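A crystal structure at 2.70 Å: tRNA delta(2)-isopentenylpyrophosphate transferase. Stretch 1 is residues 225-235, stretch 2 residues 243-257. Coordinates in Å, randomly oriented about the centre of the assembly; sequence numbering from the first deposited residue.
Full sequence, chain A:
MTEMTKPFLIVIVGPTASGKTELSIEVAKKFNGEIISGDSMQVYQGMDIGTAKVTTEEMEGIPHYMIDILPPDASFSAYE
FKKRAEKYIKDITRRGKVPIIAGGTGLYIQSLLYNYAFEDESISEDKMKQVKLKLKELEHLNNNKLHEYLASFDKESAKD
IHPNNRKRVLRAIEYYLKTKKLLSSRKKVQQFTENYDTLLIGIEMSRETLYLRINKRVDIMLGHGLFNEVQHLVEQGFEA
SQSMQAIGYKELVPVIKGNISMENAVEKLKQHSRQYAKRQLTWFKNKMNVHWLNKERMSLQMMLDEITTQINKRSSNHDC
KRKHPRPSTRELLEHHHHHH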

ATOM      1  N   GLY A 225     -13.626 -16.461  13.146  1.00 48.30           N
ATOM      2  CA  GLY A 225     -13.181 -17.809  12.855  1.00 48.19           C
ATOM      3  C   GLY A 225     -11.795 -17.933  12.257  1.00 48.65           C
ATOM      4  O   GLY A 225     -11.503 -18.919  11.578  1.00 48.46           O
ATOM      5  N   LEU A 226     -10.947 -16.932  12.495  1.00 49.00           N
ATOM      6  CA  LEU A 226      -9.568 -16.939  11.990  1.00 48.60           C
ATOM      7  C   LEU A 226      -8.837 -18.182  12.475  1.00 48.18           C
ATOM      8  O   LEU A 226      -8.206 -18.891  11.694  1.00 47.55           O
ATOM      9  N   PHE A 227      -8.921 -18.435  13.775  1.00 48.68           N
ATOM     10  CA  PHE A 227      -8.259 -19.588  14.349  1.00 49.66           C
ATOM     11  C   PHE A 227      -8.788 -20.871  13.705  1.00 50.70           C
ATOM     12  O   PHE A 227      -8.015 -21.783  13.422  1.00 51.23           O
ATOM     13  N   ASN A 228     -10.094 -20.942  13.456  1.00 50.89           N
ATOM     14  CA  ASN A 228     -10.661 -22.137  12.844  1.00 51.21           C
ATOM     15  C   ASN A 228     -10.059 -22.337  11.452  1.00 51.40           C
ATOM     16  O   ASN A 228      -9.836 -23.466  11.009  1.00 50.59           O
ATOM     17  N   GLU A 229      -9.789 -21.231  10.773  1.00 51.04           N
ATOM     18  CA  GLU A 229      -9.222 -21.294   9.446  1.00 51.72           C
ATOM     19  C   GLU A 229      -7.804 -21.858   9.486  1.00 52.23           C
ATOM     20  O   GLU A 229      -7.503 -22.820   8.776  1.00 53.72           O
ATOM     21  N   VAL A 230      -6.931 -21.281  10.313  1.00 51.22           N
ATOM     22  CA  VAL A 230      -5.559 -21.771  10.389  1.00 50.77           C
ATOM     23  C   VAL A 230      -5.539 -23.228  10.816  1.00 50.92           C
ATOM     24  O   VAL A 230      -4.554 -23.930  10.605  1.00 50.86           O
ATOM     25  N   GLN A 231      -6.636 -23.685  11.409  1.00 51.90           N
ATOM     26  CA  GLN A 231      -6.733 -25.071  11.847  1.00 52.73           C
ATOM     27  C   GLN A 231      -6.935 -25.972  10.648  1.00 52.44           C
ATOM     28  O   GLN A 231      -6.303 -27.010  10.543  1.00 52.48           O
ATOM     29  N   HIS A 232      -7.823 -25.568   9.750  1.00 52.83           N
ATOM     30  CA  HIS A 232      -8.094 -26.352   8.558  1.00 54.59           C
ATOM     31  C   HIS A 232      -6.859 -26.395   7.677  1.00 54.60           C
ATOM     32  O   HIS A 232      -6.553 -27.422   7.065  1.00 55.63           O
ATOM     33  N   LEU A 233      -6.145 -25.276   7.604  1.00 54.34           N
ATOM     34  CA  LEU A 233      -4.936 -25.193   6.783  1.00 53.56           C
ATOM     35  C   LEU A 233      -3.821 -26.052   7.345  1.00 53.10           C
ATOM     36  O   LEU A 233      -3.221 -26.836   6.621  1.00 53.07           O
ATOM     37  N   VAL A 234      -3.544 -25.891   8.634  1.00 53.72           N
ATOM     38  CA  VAL A 234      -2.491 -26.657   9.279  1.00 54.50           C
ATOM     39  C   VAL A 234      -2.814 -28.155   9.265  1.00 55.31           C
ATOM     40  O   VAL A 234      -1.912 -28.983   9.230  1.00 55.74           O
ATOM     41  N   GLU A 235      -4.097 -28.498   9.281  1.00 56.55           N
ATOM     42  CA  GLU A 235      -4.511 -29.897   9.244  1.00 58.23           C
ATOM     43  C   GLU A 235      -4.288 -30.474   7.847  1.00 58.14           C
ATOM     44  O   GLU A 235      -3.937 -31.645   7.698  1.00 58.69           O
ATOM     45  N   SER A 243       3.109 -19.188   2.469  1.00 54.24           N
ATOM     46  CA  SER A 243       1.864 -18.545   2.861  1.00 53.83           C
ATOM     47  C   SER A 243       1.596 -18.641   4.366  1.00 54.07           C
ATOM     48  O   SER A 243       1.163 -17.669   4.975  1.00 53.71           O
HETATM   49  N   MSE A 244       1.857 -19.804   4.963  1.00 54.91           N
HETATM   50  CA  MSE A 244       1.621 -20.009   6.396  1.00 55.19           C
HETATM   51  C   MSE A 244       2.570 -19.242   7.293  1.00 53.27           C
HETATM   52  O   MSE A 244       2.535 -19.400   8.514  1.00 52.57           O
ATOM     53  N   GLN A 245       3.424 -18.424   6.685  1.00 52.02           N
ATOM     54  CA  GLN A 245       4.405 -17.628   7.420  1.00 50.21           C
ATOM     55  C   GLN A 245       3.986 -16.188   7.500  1.00 49.21           C
ATOM     56  O   GLN A 245       4.653 -15.382   8.140  1.00 49.73           O
ATOM     57  N   ALA A 246       2.885 -15.866   6.831  1.00 49.21           N
ATOM     58  CA  ALA A 246       2.376 -14.497   6.822  1.00 49.16           C
ATOM     59  C   ALA A 246       1.782 -14.141   8.175  1.00 48.33           C
ATOM     60  O   ALA A 246       1.242 -15.001   8.877  1.00 47.49           O
ATOM     61  N   ILE A 247       1.888 -12.867   8.536  1.00 47.65           N
ATOM     62  CA  ILE A 247       1.357 -12.406   9.802  1.00 46.43           C
ATOM     63  C   ILE A 247      -0.133 -12.764   9.864  1.00 45.24           C
ATOM     64  O   ILE A 247      -0.905 -12.445   8.958  1.00 43.81           O
ATOM     65  N   GLY A 248      -0.518 -13.454  10.931  1.00 44.32           N
ATOM     66  CA  GLY A 248      -1.897 -13.875  11.080  1.00 44.63           C
ATOM     67  C   GLY A 248      -2.056 -15.391  10.971  1.00 43.81           C
ATOM     68  O   GLY A 248      -3.149 -15.931  11.121  1.00 43.85           O
ATOM     69  N   TYR A 249      -0.962 -16.084  10.701  1.00 43.00           N
ATOM     70  CA  TYR A 249      -1.004 -17.518  10.593  1.00 42.47           C
ATOM     71  C   TYR A 249       0.178 -18.095  11.326  1.00 44.75           C
ATOM     72  O   TYR A 249       0.035 -19.056  12.078  1.00 46.97           O
ATOM     73  N   LYS A 250       1.353 -17.508  11.120  1.00 45.83           N
ATOM     74  CA  LYS A 250       2.560 -18.001  11.779  1.00 46.38           C
ATOM     75  C   LYS A 250       2.480 -17.854  13.303  1.00 46.13           C
ATOM     76  O   LYS A 250       3.098 -18.628  14.028  1.00 47.15           O
ATOM     77  N   GLU A 251       1.708 -16.883  13.789  1.00 45.84           N
ATOM     78  CA  GLU A 251       1.581 -16.682  15.229  1.00 45.20           C
ATOM     79  C   GLU A 251       0.621 -17.674  15.846  1.00 43.71           C
ATOM     80  O   GLU A 251       0.825 -18.140  16.961  1.00 42.83           O
ATOM     81  N   LEU A 252      -0.426 -18.002  15.107  1.00 43.53           N
ATOM     82  CA  LEU A 252      -1.422 -18.939  15.592  1.00 42.57           C
ATOM     83  C   LEU A 252      -1.031 -20.402  15.457  1.00 42.00           C
ATOM     84  O   LEU A 252      -1.558 -21.241  16.171  1.00 42.30           O
ATOM     85  N   VAL A 253      -0.119 -20.733  14.554  1.00 42.00           N
ATOM     86  CA  VAL A 253       0.257 -22.142  14.412  1.00 42.95           C
ATOM     87  C   VAL A 253       0.775 -22.724  15.726  1.00 44.10           C
ATOM     88  O   VAL A 253       0.387 -23.819  16.120  1.00 44.41           O
ATOM     89  N   PRO A 254       1.657 -21.990  16.427  1.00 45.20           N
ATOM     90  CA  PRO A 254       2.217 -22.457  17.702  1.00 45.81           C
ATOM     91  C   PRO A 254       1.168 -22.733  18.779  1.00 45.87           C
ATOM     92  O   PRO A 254       1.282 -23.696  19.538  1.00 46.34           O
ATOM     93  N   VAL A 255       0.144 -21.891  18.834  1.00 45.65           N
ATOM     94  CA  VAL A 255      -0.902 -22.048  19.826  1.00 46.52           C
ATOM     95  C   VAL A 255      -1.747 -23.301  19.552  1.00 45.46           C
ATOM     96  O   VAL A 255      -2.388 -23.845  20.452  1.00 44.66           O
ATOM     97  N   ILE A 256      -1.711 -23.774  18.313  1.00 45.49           N
ATOM     98  CA  ILE A 256      -2.449 -24.966  17.932  1.00 46.29           C
ATOM     99  C   ILE A 256      -1.720 -26.205  18.444  1.00 47.82           C
ATOM    100  O   ILE A 256      -2.308 -27.279  18.607  1.00 48.39           O
ATOM    101  N   LYS A 257      -0.431 -26.043  18.701  1.00 47.54           N
ATOM    102  CA  LYS A 257       0.395 -27.126  19.198  1.00 48.04           C
ATOM    103  C   LYS A 257       0.409 -27.137  20.725  1.00 47.94           C
ATOM    104  O   LYS A 257       0.633 -28.174  21.354  1.00 48.31           O
TER

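Helix 226-235 lies across the second stretch, its axis 10.0 Å from that of the weakly bonded helix 252-257 and steeply inclined to it at 77°. The clearest bump is Ile256. Its side chain, m at chi1 and t at chi2, reaches into a hollow formed by Phe227, Val230, Gln231 and Val234. The CG1-CD1 arm of isoleucine, unbranched beyond CB, suits this depth: Ile256 CD1 lies 3.4 Å from Val230 CG2 and 3.8 Å from Val234 CG1, while Ile256 CG1 meets Phe227 CZ at 3.7 Å. Phe227, a t rotamer, starts sideways, but its ring swings nearer and walls one part of the hollow, with Val255 CG1 at the ring's edge.

Val230 is a compact bump of its own. Its CB points toward the second stretch, and chi1 is m. Val230 CG2 is the methyl that meets Ile256 CD1, and Val230 CG1 the one that packs 3.6 Å from Tyr249 CD2; Leu252 is near both, with Leu252 CD1 3.9 Å from Val230 CG1. Leu252 (m, t) extends that same CD1 to Leu226 CG, 3.6 Å away, so Leu252 CD1 touches both Leu226 and Val230.

Farther along the helix, selenomethionine Met244, m at all three chi angles, curls its flexible chain against Leu233 and Val234; Met244 SE is 3.8 Å from Leu233 CB, and Met244 CE is 3.8 Å from Val234 CB. Leu233 (m, t) also brings CD1 within 3.5 Å of Tyr249 CE2.

Tyr249 serves both chemistries. Its m rotamer sets the ring against Val230 CG1 and Leu233 CD1, and Tyr249 OH donates a hydrogen bond to Glu229 OE1 at 3.0 Å, the one hydrogen bond between the stretches. This gives the buried carboxylate a polar partner beside an otherwise apolar seam. Gly248, with phi at 112°, makes a turn that would jam a CB against the preceding carbonyl oxygen.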

ATOM      1  CB  LEU A 226      -8.799 -15.698  12.472  1.00 46.67           C
ATOM      2  CG  LEU A 226      -7.273 -15.752  12.312  1.00 46.21           C
ATOM      3  CD1 LEU A 226      -6.909 -15.899  10.846  1.00 44.40           C
ATOM      4  CD2 LEU A 226      -6.636 -14.498  12.898  1.00 45.96           C
ATOM      5  CB  PHE A 227      -8.467 -19.614  15.865  1.00 49.58           C
ATOM      6  CG  PHE A 227      -7.639 -20.647  16.578  1.00 49.04           C
ATOM      7  CD1 PHE A 227      -8.036 -21.981  16.604  1.00 49.30           C
ATOM      8  CD2 PHE A 227      -6.444 -20.291  17.196  1.00 49.29           C
ATOM      9  CE1 PHE A 227      -7.259 -22.953  17.243  1.00 49.51           C
ATOM     10  CE2 PHE A 227      -5.660 -21.252  17.837  1.00 49.75           C
ATOM     11  CZ  PHE A 227      -6.066 -22.591  17.857  1.00 49.71           C
ATOM     12  CB  ASN A 228     -12.179 -22.023  12.728  1.00 52.09           C
ATOM     13  CG  ASN A 228     -12.824 -23.329  12.312  1.00 53.59           C
ATOM     14  OD1 ASN A 228     -13.980 -23.364  11.895  1.00 54.96           O
ATOM     15  ND2 ASN A 228     -12.076 -24.419  12.432  1.00 55.01           N
ATOM     16  CB  GLU A 229      -9.216 -19.910   8.815  1.00 52.05           C
ATOM     17  CG  GLU A 229      -9.115 -19.898   7.305  1.00 52.84           C
ATOM     18  CD  GLU A 229      -9.100 -18.489   6.767  1.00 53.57           C
ATOM     19  OE1 GLU A 229      -8.039 -17.835   6.874  1.00 54.71           O
ATOM     20  OE2 GLU A 229     -10.146 -18.024   6.260  1.00 52.14           O
ATOM     21  CB  VAL A 230      -4.694 -20.966  11.378  1.00 49.81           C
ATOM     22  CG1 VAL A 230      -4.850 -19.485  11.133  1.00 50.73           C
ATOM     23  CG2 VAL A 230      -5.050 -21.322  12.783  1.00 51.11           C
ATOM     24  CB  GLN A 231      -7.899 -25.252  12.818  1.00 53.42           C
ATOM     25  CG  GLN A 231      -7.637 -24.760  14.236  1.00 53.33           C
ATOM     26  CD  GLN A 231      -8.759 -25.156  15.190  1.00 53.59           C
ATOM     27  OE1 GLN A 231      -9.910 -24.751  15.011  1.00 52.65           O
ATOM     28  NE2 GLN A 231      -8.428 -25.953  16.205  1.00 53.06           N
ATOM     29  CB  HIS A 232      -9.252 -25.747   7.777  1.00 57.52           C
ATOM     30  CG  HIS A 232     -10.566 -25.812   8.498  1.00 61.50           C
ATOM     31  ND1 HIS A 232     -11.559 -24.870   8.323  1.00 62.41           N
ATOM     32  CD2 HIS A 232     -11.059 -26.715   9.383  1.00 62.97           C
ATOM     33  CE1 HIS A 232     -12.606 -25.188   9.067  1.00 63.57           C
ATOM     34  NE2 HIS A 232     -12.329 -26.304   9.719  1.00 63.76           N
ATOM     35  CB  LEU A 233      -4.464 -23.748   6.691  1.00 53.05           C
ATOM     36  CG  LEU A 233      -5.334 -22.824   5.847  1.00 53.98           C
ATOM     37  CD1 LEU A 233      -4.968 -21.379   6.130  1.00 54.57           C
ATOM     38  CD2 LEU A 233      -5.142 -23.154   4.372  1.00 53.99           C
ATOM     39  CB  VAL A 234      -2.254 -26.163  10.727  1.00 53.90           C
ATOM     40  CG1 VAL A 234      -3.438 -26.516  11.596  1.00 56.91           C
ATOM     41  CG2 VAL A 234      -0.991 -26.761  11.278  1.00 54.67           C
ATOM     42  CB  GLU A 235      -5.988 -30.042   9.642  1.00 60.13           C
ATOM     43  CG  GLU A 235      -6.225 -30.215  11.150  1.00 63.27           C
ATOM     44  CD  GLU A 235      -7.705 -30.183  11.551  1.00 65.19           C
ATOM     45  OE1 GLU A 235      -8.025 -30.619  12.687  1.00 64.07           O
ATOM     46  OE2 GLU A 235      -8.541 -29.708  10.742  1.00 66.28           O
ATOM     47  CB  SER A 243       0.718 -19.173   2.091  1.00 53.39           C
ATOM     48  OG  SER A 243       0.775 -20.574   2.239  1.00 54.65           O
HETATM   49  CB  MSE A 244       1.731 -21.488   6.748  1.00 60.45           C
HETATM   50  CG  MSE A 244       0.626 -22.360   6.197  1.00 66.90           C
HETATM   51 SE   MSE A 244      -1.078 -22.088   7.058  1.00 76.91          SE
HETATM   52  CE  MSE A 244      -0.898 -23.358   8.504  1.00 74.29           C
ATOM     53  CB  GLN A 245       5.769 -17.719   6.740  1.00 49.10           C
ATOM     54  CG  GLN A 245       6.467 -19.024   6.974  1.00 48.85           C
ATOM     55  CD  GLN A 245       6.777 -19.212   8.433  1.00 49.81           C
ATOM     56  OE1 GLN A 245       7.490 -18.407   9.027  1.00 51.70           O
ATOM     57  NE2 GLN A 245       6.244 -20.273   9.029  1.00 50.84           N
ATOM     58  CB  ALA A 246       1.323 -14.330   5.734  1.00 48.23           C
ATOM     59  CB  ILE A 247       1.581 -10.874   9.968  1.00 46.72           C
ATOM     60  CG1 ILE A 247       0.324 -10.240  10.560  1.00 47.64           C
ATOM     61  CG2 ILE A 247       2.024 -10.242   8.635  1.00 46.66           C
ATOM     62  CD1 ILE A 247       0.277  -8.739  10.430  1.00 50.82           C
ATOM     63  CB  TYR A 249      -0.973 -17.981   9.133  1.00 39.81           C
ATOM     64  CG  TYR A 249      -2.178 -17.584   8.325  1.00 36.35           C
ATOM     65  CD1 TYR A 249      -2.297 -16.310   7.815  1.00 35.98           C
ATOM     66  CD2 TYR A 249      -3.205 -18.480   8.088  1.00 34.84           C
ATOM     67  CE1 TYR A 249      -3.408 -15.932   7.081  1.00 36.42           C
ATOM     68  CE2 TYR A 249      -4.325 -18.115   7.355  1.00 35.06           C
ATOM     69  CZ  TYR A 249      -4.417 -16.838   6.851  1.00 35.44           C
ATOM     70  OH  TYR A 249      -5.505 -16.463   6.099  1.00 35.17           O
ATOM     71  CB  LYS A 250       3.812 -17.275  11.251  1.00 47.06           C
ATOM     72  CG  LYS A 250       3.868 -15.798  11.580  1.00 48.18           C
ATOM     73  CD  LYS A 250       5.206 -15.160  11.220  1.00 47.37           C
ATOM     74  CE  LYS A 250       5.194 -13.681  11.602  1.00 47.67           C
ATOM     75  NZ  LYS A 250       6.462 -12.981  11.282  1.00 48.34           N
ATOM     76  CB  GLU A 251       1.106 -15.263  15.548  1.00 46.13           C
ATOM     77  CG  GLU A 251       2.039 -14.177  15.043  1.00 48.53           C
ATOM     78  CD  GLU A 251       1.619 -13.626  13.697  1.00 49.88           C
ATOM     79  OE1 GLU A 251       0.797 -14.287  13.014  1.00 50.12           O
ATOM     80  OE2 GLU A 251       2.126 -12.540  13.323  1.00 49.85           O
ATOM     81  CB  LEU A 252      -2.760 -18.691  14.889  1.00 41.74           C
ATOM     82  CG  LEU A 252      -3.375 -17.294  15.072  1.00 41.92           C
ATOM     83  CD1 LEU A 252      -4.683 -17.183  14.293  1.00 42.76           C
ATOM     84  CD2 LEU A 252      -3.628 -17.024  16.534  1.00 40.89           C
ATOM     85  CB  VAL A 253       1.331 -22.365  13.307  1.00 41.99           C
ATOM     86  CG1 VAL A 253       1.684 -23.840  13.209  1.00 39.96           C
ATOM     87  CG2 VAL A 253       0.806 -21.889  11.970  1.00 42.77           C
ATOM     88  CB  PRO A 254       3.161 -21.319  18.104  1.00 45.36           C
ATOM     89  CG  PRO A 254       3.606 -20.780  16.794  1.00 45.40           C
ATOM     90  CD  PRO A 254       2.311 -20.736  16.016  1.00 46.25           C
ATOM     91  CB  VAL A 255      -1.782 -20.749  19.913  1.00 46.99           C
ATOM     92  CG1 VAL A 255      -2.563 -20.559  18.642  1.00 48.49           C
ATOM     93  CG2 VAL A 255      -2.707 -20.823  21.108  1.00 49.86           C
ATOM     94  CB  ILE A 256      -2.568 -25.078  16.415  1.00 46.02           C
ATOM     95  CG1 ILE A 256      -3.245 -23.837  15.861  1.00 47.63           C
ATOM     96  CG2 ILE A 256      -3.381 -26.296  16.044  1.00 46.15           C
ATOM     97  CD1 ILE A 256      -3.367 -23.856  14.342  1.00 47.88           C
ATOM     98  CB  LYS A 257       1.807 -26.974  18.630  1.00 49.79           C
ATOM     99  CG  LYS A 257       1.802 -26.913  17.099  1.00 51.05           C
ATOM    100  CD  LYS A 257       3.193 -26.931  16.508  1.00 51.18           C
ATOM    101  CE  LYS A 257       3.147 -27.088  14.994  1.00 52.26           C
ATOM    102  NZ  LYS A 257       4.513 -27.007  14.384  1.00 51.23           N
TER